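Local coordinates for cytochrome P450 reductase (PDB 5OGX), which passes electrons from NADH, by way of FAD and a [2Fe-2S] cluster, to the cytochrome P450 partner that O-demethylates lignin-derived aromatics such as guaiacol, at residues F5-G19 and R80-G94. Sequence-based numbering, arbitrary orientation.
Sequences FAVSVGGRRVDCEPG and RPLADTEVRSTADAG. Unlike the reference sequence in segment 80-94: Ala91 (reference Ser), Asp92 (reference Glu).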
loop_
_atom_site.group_PDB
_atom_site.type_symbol
_atom_site.label_atom_id
_atom_site.label_comp_id
_atom_site.label_asym_id
_atom_site.label_seq_id
_atom_site.Cartn_x
_atom_site.Cartn_y
_atom_site.Cartn_z
ATOM N N PHE A 5 8.899 -22.278 16.861
ATOM C CA PHE A 5 10.286 -21.863 16.978
ATOM C C PHE A 5 10.357 -20.412 17.432
ATOM O O PHE A 5 9.497 -19.591 17.102
ATOM C CB PHE A 5 11.028 -22.015 15.647
ATOM C CG PHE A 5 11.155 -23.436 15.182
ATOM C CD1 PHE A 5 11.982 -24.326 15.844
ATOM C CD2 PHE A 5 10.452 -23.878 14.074
ATOM C CE1 PHE A 5 12.098 -25.633 15.409
ATOM C CE2 PHE A 5 10.566 -25.178 13.633
ATOM C CZ PHE A 5 11.390 -26.061 14.306
ATOM N N ALA A 6 11.398 -20.105 18.192
ATOM C CA ALA A 6 11.648 -18.740 18.627
ATOM C C ALA A 6 12.381 -17.992 17.519
ATOM O O ALA A 6 13.432 -18.446 17.047
ATOM C CB ALA A 6 12.467 -18.745 19.919
ATOM N N VAL A 7 11.824 -16.865 17.088
ATOM C CA VAL A 7 12.453 -16.032 16.070
ATOM C C VAL A 7 12.592 -14.617 16.613
ATOM O O VAL A 7 11.687 -14.095 17.271
ATOM C CB VAL A 7 11.663 -16.063 14.744
ATOM C CG1 VAL A 7 11.573 -17.519 14.241
ATOM C CG2 VAL A 7 10.273 -15.482 14.918
ATOM N N SER A 8 13.738 -13.994 16.353
ATOM C CA SER A 8 14.034 -12.721 16.982
ATOM C C SER A 8 14.600 -11.751 15.957
ATOM O O SER A 8 15.317 -12.144 15.034
ATOM C CB SER A 8 15.028 -12.876 18.132
ATOM O OG SER A 8 16.276 -13.324 17.650
ATOM N N VAL A 9 14.282 -10.477 16.153
ATOM C CA VAL A 9 14.881 -9.378 15.398
ATOM C C VAL A 9 14.972 -8.174 16.323
ATOM O O VAL A 9 14.040 -7.891 17.076
ATOM C CB VAL A 9 14.080 -9.030 14.124
ATOM C CG1 VAL A 9 12.667 -8.516 14.452
ATOM C CG2 VAL A 9 14.829 -7.980 13.307
ATOM N N GLY A 10 16.103 -7.470 16.275
ATOM C CA GLY A 10 16.252 -6.254 17.063
ATOM C C GLY A 10 16.051 -6.423 18.554
ATOM O O GLY A 10 15.544 -5.507 19.212
ATOM N N GLY A 11 16.427 -7.569 19.107
ATOM C CA GLY A 11 16.236 -7.823 20.518
ATOM C C GLY A 11 14.844 -8.258 20.918
ATOM O O GLY A 11 14.608 -8.495 22.112
ATOM N N ARG A 12 13.925 -8.395 19.969
ATOM C CA ARG A 12 12.538 -8.759 20.236
ATOM C C ARG A 12 12.276 -10.176 19.747
ATOM O O ARG A 12 12.570 -10.502 18.593
ATOM C CB ARG A 12 11.582 -7.779 19.546
ATOM C CG ARG A 12 11.489 -6.402 20.208
ATOM C CD ARG A 12 10.241 -6.293 21.093
ATOM N NE ARG A 12 9.180 -5.504 20.463
ATOM C CZ ARG A 12 7.878 -5.680 20.682
ATOM N NH1 ARG A 12 7.460 -6.624 21.514
ATOM N NH2 ARG A 12 6.989 -4.913 20.062
ATOM N N ARG A 13 11.689 -11.008 20.603
ATOM C CA ARG A 13 11.379 -12.385 20.258
ATOM C C ARG A 13 9.876 -12.573 20.084
ATOM O O ARG A 13 9.080 -12.011 20.840
ATOM C CB ARG A 13 11.884 -13.346 21.340
ATOM C CG ARG A 13 11.401 -14.788 21.166
ATOM C CD ARG A 13 11.476 -15.564 22.470
ATOM N NE ARG A 13 10.821 -16.869 22.369
ATOM C CZ ARG A 13 11.120 -17.904 23.143
ATOM N NH1 ARG A 13 12.065 -17.774 24.061
ATOM N NH2 ARG A 13 10.480 -19.061 23.002
ATOM N N VAL A 14 9.494 -13.368 19.086
ATOM C CA VAL A 14 8.146 -13.917 18.981
ATOM C C VAL A 14 8.277 -15.413 18.720
ATOM O O VAL A 14 9.360 -15.926 18.427
ATOM C CB VAL A 14 7.300 -13.232 17.886
ATOM C CG1 VAL A 14 7.294 -11.713 18.083
ATOM C CG2 VAL A 14 7.811 -13.592 16.515
ATOM N N ASP A 15 7.170 -16.130 18.874
ATOM C CA ASP A 15 7.168 -17.556 18.593
ATOM C C ASP A 15 6.414 -17.793 17.292
ATOM O O ASP A 15 5.294 -17.304 17.114
ATOM C CB ASP A 15 6.573 -18.353 19.752
ATOM C CG ASP A 15 7.455 -18.297 20.980
ATOM O OD1 ASP A 15 8.544 -18.912 20.950
ATOM O OD2 ASP A 15 7.080 -17.611 21.954
ATOM N N CYS A 16 7.061 -18.500 16.376
ATOM C CA CYS A 16 6.578 -18.694 15.021
ATOM C C CYS A 16 6.203 -20.157 14.843
ATOM O O CYS A 16 7.011 -21.047 15.123
ATOM C CB CYS A 16 7.656 -18.286 14.014
ATOM S SG CYS A 16 7.120 -18.292 12.291
ATOM N N GLU A 17 4.975 -20.409 14.399
ATOM C CA GLU A 17 4.591 -21.774 14.092
ATOM C C GLU A 17 5.377 -22.263 12.875
ATOM O O GLU A 17 5.785 -21.467 12.030
ATOM C CB GLU A 17 3.092 -21.862 13.832
ATOM C CG GLU A 17 2.257 -21.237 14.936
ATOM C CD GLU A 17 0.830 -21.749 14.948
ATOM O OE1 GLU A 17 0.592 -22.859 14.427
ATOM O OE2 GLU A 17 -0.051 -21.043 15.481
ATOM N N PRO A 18 5.629 -23.569 12.782
ATOM C CA PRO A 18 6.471 -24.071 11.680
ATOM C C PRO A 18 5.910 -23.804 10.293
ATOM O O PRO A 18 6.685 -23.734 9.329
ATOM C CB PRO A 18 6.559 -25.575 11.976
ATOM C CG PRO A 18 6.382 -25.661 13.460
ATOM C CD PRO A 18 5.372 -24.606 13.798
ATOM N N GLY A 19 4.594 -23.662 10.152
ATOM C CA GLY A 19 4.027 -23.321 8.861
ATOM C C GLY A 19 3.840 -21.838 8.625
ATOM O O GLY A 19 3.324 -21.433 7.578
ATOM N N ARG A 80 10.066 -19.597 6.266
ATOM C CA ARG A 80 9.533 -20.229 7.456
ATOM C C ARG A 80 10.664 -20.897 8.228
ATOM O O ARG A 80 11.547 -21.511 7.627
ATOM C CB ARG A 80 8.455 -21.272 7.114
ATOM C CG ARG A 80 7.269 -20.669 6.362
ATOM C CD ARG A 80 6.264 -21.743 5.908
ATOM N NE ARG A 80 5.057 -21.112 5.378
ATOM C CZ ARG A 80 4.957 -20.614 4.148
ATOM N NH1 ARG A 80 5.990 -20.688 3.312
ATOM N NH2 ARG A 80 3.825 -20.038 3.753
ATOM N N PRO A 81 10.666 -20.779 9.550
ATOM C CA PRO A 81 11.796 -21.281 10.336
ATOM C C PRO A 81 11.799 -22.797 10.386
ATOM O O PRO A 81 10.746 -23.435 10.445
ATOM C CB PRO A 81 11.551 -20.683 11.725
ATOM C CG PRO A 81 10.045 -20.517 11.790
ATOM C CD PRO A 81 9.636 -20.136 10.390
ATOM N N LEU A 82 13.001 -23.367 10.357
ATOM C CA LEU A 82 13.208 -24.788 10.618
ATOM C C LEU A 82 13.922 -25.019 11.940
ATOM O O LEU A 82 14.185 -26.174 12.310
ATOM C CB LEU A 82 13.995 -25.425 9.470
ATOM C CG LEU A 82 13.419 -25.195 8.073
ATOM C CD1 LEU A 82 14.455 -25.504 7.000
ATOM C CD2 LEU A 82 12.164 -26.030 7.874
ATOM N N ALA A 83 14.242 -23.943 12.652
ATOM C CA ALA A 83 14.872 -23.970 13.966
ATOM C C ALA A 83 14.706 -22.577 14.557
ATOM O O ALA A 83 14.238 -21.656 13.883
ATOM C CB ALA A 83 16.349 -24.362 13.879
ATOM N N ASP A 84 15.083 -22.425 15.824
ATOM C CA ASP A 84 15.130 -21.082 16.391
ATOM C C ASP A 84 16.069 -20.232 15.550
ATOM O O ASP A 84 17.175 -20.665 15.205
ATOM C CB ASP A 84 15.598 -21.121 17.842
ATOM C CG ASP A 84 14.673 -21.915 18.725
ATOM O OD1 ASP A 84 13.558 -22.246 18.271
ATOM O OD2 ASP A 84 15.064 -22.202 19.873
ATOM N N THR A 85 15.611 -19.036 15.184
ATOM C CA THR A 85 16.268 -18.263 14.140
ATOM C C THR A 85 16.353 -16.804 14.550
ATOM O O THR A 85 15.358 -16.209 14.971
ATOM C CB THR A 85 15.516 -18.414 12.811
ATOM O OG1 THR A 85 15.660 -19.761 12.341
ATOM C CG2 THR A 85 16.038 -17.449 11.750
ATOM N N GLU A 86 17.550 -16.241 14.430
ATOM C CA GLU A 86 17.817 -14.840 14.717
ATOM C C GLU A 86 18.088 -14.125 13.404
ATOM O O GLU A 86 18.894 -14.598 12.600
ATOM C CB GLU A 86 19.027 -14.705 15.652
ATOM C CG GLU A 86 19.418 -13.265 15.923
ATOM C CD GLU A 86 20.676 -13.130 16.768
ATOM O OE1 GLU A 86 21.023 -11.978 17.114
ATOM O OE2 GLU A 86 21.314 -14.158 17.085
ATOM N N VAL A 87 17.429 -12.982 13.179
ATOM C CA VAL A 87 17.555 -12.307 11.897
ATOM C C VAL A 87 17.922 -10.842 12.091
ATOM O O VAL A 87 17.759 -10.266 13.165
ATOM C CB VAL A 87 16.268 -12.416 11.052
ATOM C CG1 VAL A 87 15.900 -13.884 10.838
ATOM C CG2 VAL A 87 15.133 -11.652 11.705
ATOM N N ARG A 88 18.448 -10.251 11.026
ATOM C CA ARG A 88 18.751 -8.829 10.993
ATOM C C ARG A 88 17.976 -8.215 9.850
ATOM O O ARG A 88 18.079 -8.670 8.704
ATOM C CB ARG A 88 20.242 -8.554 10.816
ATOM C CG ARG A 88 20.525 -7.037 10.729
ATOM C CD ARG A 88 21.991 -6.746 10.512
ATOM N NE ARG A 88 22.511 -7.301 9.265
ATOM C CZ ARG A 88 22.263 -6.813 8.055
ATOM N NH1 ARG A 88 21.500 -5.738 7.899
ATOM N NH2 ARG A 88 22.808 -7.395 6.994
ATOM N N SER A 89 17.198 -7.190 10.171
ATOM C CA SER A 89 16.456 -6.437 9.175
ATOM C C SER A 89 17.084 -5.051 9.112
ATOM O O SER A 89 18.307 -4.925 9.196
ATOM C CB SER A 89 14.962 -6.401 9.539
ATOM O OG SER A 89 14.195 -5.620 8.634
ATOM N N THR A 90 16.278 -4.006 8.972
ATOM C CA THR A 90 16.832 -2.662 9.008
ATOM C C THR A 90 17.033 -2.207 10.450
ATOM O O THR A 90 16.566 -2.837 11.400
ATOM C CB THR A 90 15.895 -1.682 8.312
ATOM O OG1 THR A 90 14.645 -1.736 8.994
ATOM C CG2 THR A 90 15.671 -2.059 6.860
ATOM N N ALA A 91 17.708 -1.063 10.603
ATOM C CA ALA A 91 18.035 -0.554 11.934
ATOM C C ALA A 91 16.791 -0.369 12.794
ATOM O O ALA A 91 16.824 -0.617 14.007
ATOM C CB ALA A 91 18.789 0.769 11.818
ATOM N N ASP A 92 15.689 0.079 12.189
ATOM C CA ASP A 92 14.473 0.357 12.942
ATOM C C ASP A 92 13.610 -0.873 13.180
ATOM O O ASP A 92 12.631 -0.778 13.920
ATOM C CB ASP A 92 13.623 1.410 12.217
ATOM C CG ASP A 92 14.216 2.797 12.310
ATOM O OD1 ASP A 92 15.200 2.977 13.054
ATOM O OD2 ASP A 92 13.697 3.708 11.634
ATOM N N ALA A 93 13.934 -2.016 12.584
ATOM C CA ALA A 93 13.117 -3.201 12.794
ATOM C C ALA A 93 13.109 -3.574 14.271
ATOM O O ALA A 93 14.105 -3.405 14.979
ATOM C CB ALA A 93 13.642 -4.368 11.956
ATOM N N GLY A 94 11.972 -4.077 14.735
ATOM C CA GLY A 94 11.766 -4.375 16.132
ATOM C C GLY A 94 10.912 -3.373 16.890
ATOM O O GLY A 94 10.421 -3.704 17.980
#
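Ala6 and Ser8 exchange backbone hydrogen bonds with Thr85 and Val87 where strands 5-9 and 85-88 run parallel through the mixed sheet of the plant-type ferredoxin (beta-grasp) domain, the one that carries the [2Fe-2S] cluster. The backbone ladder alternates: Thr85 N gives to Ala6 O (2.9 Å), Thr85 O takes Ser8 N, and Val87 N gives to Ser8 O, the straightest of the three at 163°. On its other side strand 5-9 forms a hairpin with strand 12-16, which uses the N-H and C=O of Phe5, Val7 and Val9, while strand 46-51 flanks 85-88. Ahead of the ladder a side chain replaces the backbone acceptor: Asp84 OD1 receives Ala6 N at 3.0 Å, from well above the carboxylate plane. Thr85 OG1 donates to Ala83 O and is also bonded to Glu53 N.

Phe5, with CG anti to its carbonyl carbon (chi1 -65°), lays one ring face over the Leu82-Ala83 peptide, Ala83 N sitting 3.7 Å above the ring centre, while Asp84 OD1 lies at the ring edge. The ring's CD2 also touches Pro81 CG (4.1 Å). A serine here would probably uncover that peptide and strip Pro81 of an apolar neighbour, opening a gap beside the 82-84 loop. Pro81 also packs against Cys16 SG (3.7 Å from its CD) and Val7 CG1, on the side where helix 22-28 meets Val7 and Cys16. Farther along, Val9 CG2, anti to the backbone N, touches Ala93 CB and the Ser89 backbone. At the end of the type I' turn, Arg12 NE makes a weak hydrogen bond to Gly94 O. Near the other end, extended Arg80 sends NE to Gly19 O at 2.8 Å; that oxygen lies in the guanidinium plane, yet NE stands 63° out of the carbonyl plane.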